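Local coordinates for protein alpha-1,2-Mannosidase (Trichoderma reesei, PDB 1HCU) that probably trims alpha-1,2-linked mannose residues from high-mannose N-glycans in a calcium-dependent reaction, as a glycosyl hydrolase of family 47, at residues A[28-33]-A[55-60]. Numbering follows the deposited sequence.
Sequences NAYHHF and GSSAID
One face of the Tyr30 ring receives the CB of Ser57 in a CH-pi contact: the methylene carbon stands 3.7 Å from the centroid of the Tyr30 ring, 20° off its normal, and is displaced toward the rim, where Ser57 CB comes to 3.5 Å from Tyr30 CE2. The backbone N of Ala58 comes in obliquely at the phenol end, 3.7 Å from Tyr30 OH, with no hydrogen bond between them. Ala58 CB sits 4.1 Å from Tyr30 CE1 and 3.8 Å from Tyr30 OH. With CG anti to the backbone N (chi1 165°), Tyr30 extends from the last turn of helix 13-33 across to the first turn of helix 56-67, so that a single aromatic side chain spans the gap; the CA atoms of Tyr30 and Ser57, the nearest pair between 28-33 and 55-60, are 8.0 Å apart. Phe454 of helix 451-465 and Leu40 of strand 39-41 also pack on the buried ring, and the contact joins two helices about 19 Å from the centre of the chain, which folds as the (alpha/alpha)7 barrel of family 47. Both hydroxyls at this junction are satisfied by the connection between the helices: Tyr30 OH hydrogen-bonds to His37 O, Ser57 OG to Asp38 O. Ser57 CB meets the ring because it leaves the helix toward Tyr30, while chi1 of -67° sets OG beside the backbone N, where it bonds to the Asp38 carbonyl. Gly55 occupies the N-cap position of helix 56-67; its CA is 4.3 Å from Tyr30 OH, at the margin of the contact. Next to it, Asp38 OD1 accepts hydrogen bonds from the backbone N atoms of Gly55 and Ser56, tying the start of this helix to the same connecting segment that holds the two hydroxyls.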
loop_
_atom_site.group_PDB
_atom_site.type_symbol
_atom_site.label_atom_id
_atom_site.label_comp_id
_atom_site.label_asym_id
_atom_site.label_seq_id
_atom_site.Cartn_x
_atom_site.Cartn_y
_atom_site.Cartn_z
ATOM N N ASN A 28 -21.430 -1.461 7.493
ATOM C CA ASN A 28 -22.593 -1.241 8.356
ATOM C C ASN A 28 -22.125 -0.772 9.732
ATOM O O ASN A 28 -22.605 0.236 10.265
ATOM C CB ASN A 28 -23.394 -2.536 8.537
ATOM C CG ASN A 28 -24.087 -2.993 7.265
ATOM O OD1 ASN A 28 -24.605 -4.108 7.203
ATOM N ND2 ASN A 28 -24.114 -2.139 6.254
ATOM N N ALA A 29 -21.188 -1.518 10.303
ATOM C CA ALA A 29 -20.666 -1.186 11.611
ATOM C C ALA A 29 -20.014 0.196 11.590
ATOM O O ALA A 29 -20.259 1.014 12.480
ATOM C CB ALA A 29 -19.668 -2.241 12.058
ATOM N N TYR A 30 -19.191 0.466 10.581
ATOM C CA TYR A 30 -18.532 1.767 10.502
ATOM C C TYR A 30 -19.533 2.902 10.323
ATOM O O TYR A 30 -19.432 3.941 10.970
ATOM C CB TYR A 30 -17.510 1.801 9.352
ATOM C CG TYR A 30 -17.071 3.204 8.986
ATOM C CD1 TYR A 30 -17.620 3.864 7.885
ATOM C CD2 TYR A 30 -16.173 3.907 9.788
ATOM C CE1 TYR A 30 -17.291 5.193 7.597
ATOM C CE2 TYR A 30 -15.839 5.239 9.507
ATOM C CZ TYR A 30 -16.404 5.873 8.415
ATOM O OH TYR A 30 -16.111 7.191 8.159
ATOM N N HIS A 31 -20.500 2.690 9.440
ATOM C CA HIS A 31 -21.513 3.699 9.160
ATOM C C HIS A 31 -22.346 4.036 10.386
ATOM O O HIS A 31 -22.672 5.196 10.630
ATOM C CB HIS A 31 -22.441 3.212 8.044
ATOM C CG HIS A 31 -23.461 4.223 7.622
ATOM N ND1 HIS A 31 -24.613 3.879 6.950
ATOM C CD2 HIS A 31 -23.495 5.569 7.762
ATOM C CE1 HIS A 31 -25.314 4.971 6.696
ATOM N NE2 HIS A 31 -24.658 6.010 7.179
ATOM N N HIS A 32 -22.674 3.014 11.166
ATOM C CA HIS A 32 -23.504 3.203 12.343
ATOM C C HIS A 32 -22.815 3.707 13.609
ATOM O O HIS A 32 -23.415 4.464 14.371
ATOM C CB HIS A 32 -24.247 1.901 12.658
ATOM C CG HIS A 32 -25.339 2.062 13.667
ATOM N ND1 HIS A 32 -25.097 2.411 14.980
ATOM C CD2 HIS A 32 -26.683 1.949 13.550
ATOM C CE1 HIS A 32 -26.245 2.507 15.626
ATOM N NE2 HIS A 32 -27.223 2.232 14.782
ATOM N N PHE A 33 -21.565 3.315 13.838
ATOM C CA PHE A 33 -20.884 3.736 15.056
ATOM C C PHE A 33 -19.743 4.751 14.933
ATOM O O PHE A 33 -19.374 5.383 15.929
ATOM C CB PHE A 33 -20.350 2.514 15.810
ATOM C CG PHE A 33 -21.407 1.531 16.227
ATOM C CD1 PHE A 33 -21.635 0.376 15.485
ATOM C CD2 PHE A 33 -22.143 1.733 17.389
ATOM C CE1 PHE A 33 -22.578 -0.570 15.903
ATOM C CE2 PHE A 33 -23.084 0.799 17.813
ATOM C CZ PHE A 33 -23.302 -0.356 17.069
ATOM N N GLY A 55 -12.793 11.709 7.604
ATOM C CA GLY A 55 -13.607 10.564 7.220
ATOM C C GLY A 55 -12.824 9.531 6.431
ATOM O O GLY A 55 -13.282 9.026 5.402
ATOM N N SER A 56 -11.641 9.214 6.936
ATOM C CA SER A 56 -10.729 8.263 6.326
ATOM C C SER A 56 -11.382 6.988 5.762
ATOM O O SER A 56 -11.328 6.746 4.553
ATOM C CB SER A 56 -9.651 7.892 7.357
ATOM O OG SER A 56 -8.597 7.164 6.763
ATOM N N SER A 57 -12.001 6.182 6.624
ATOM C CA SER A 57 -12.637 4.942 6.176
ATOM C C SER A 57 -13.667 5.119 5.059
ATOM O O SER A 57 -13.788 4.260 4.189
ATOM C CB SER A 57 -13.293 4.212 7.358
ATOM O OG SER A 57 -12.318 3.733 8.266
ATOM N N ALA A 58 -14.411 6.219 5.073
ATOM C CA ALA A 58 -15.417 6.435 4.026
ATOM C C ALA A 58 -14.786 6.673 2.655
ATOM O O ALA A 58 -15.246 6.132 1.657
ATOM C CB ALA A 58 -16.329 7.613 4.396
ATOM N N ILE A 59 -13.726 7.475 2.611
ATOM C CA ILE A 59 -13.051 7.781 1.349
ATOM C C ILE A 59 -12.227 6.599 0.839
ATOM O O ILE A 59 -12.243 6.276 -0.349
ATOM C CB ILE A 59 -12.128 9.009 1.505
ATOM C CG1 ILE A 59 -12.932 10.198 2.051
ATOM C CG2 ILE A 59 -11.491 9.365 0.167
ATOM C CD1 ILE A 59 -14.114 10.605 1.179
ATOM N N ASP A 60 -11.515 5.957 1.756
ATOM C CA ASP A 60 -10.681 4.813 1.428
ATOM C C ASP A 60 -11.492 3.615 0.911
ATOM O O ASP A 60 -11.009 2.860 0.069
ATOM C CB ASP A 60 -9.872 4.413 2.664
ATOM C CG ASP A 60 -8.376 4.408 2.409
ATOM O OD1 ASP A 60 -7.945 5.006 1.398
ATOM O OD2 ASP A 60 -7.629 3.816 3.224
#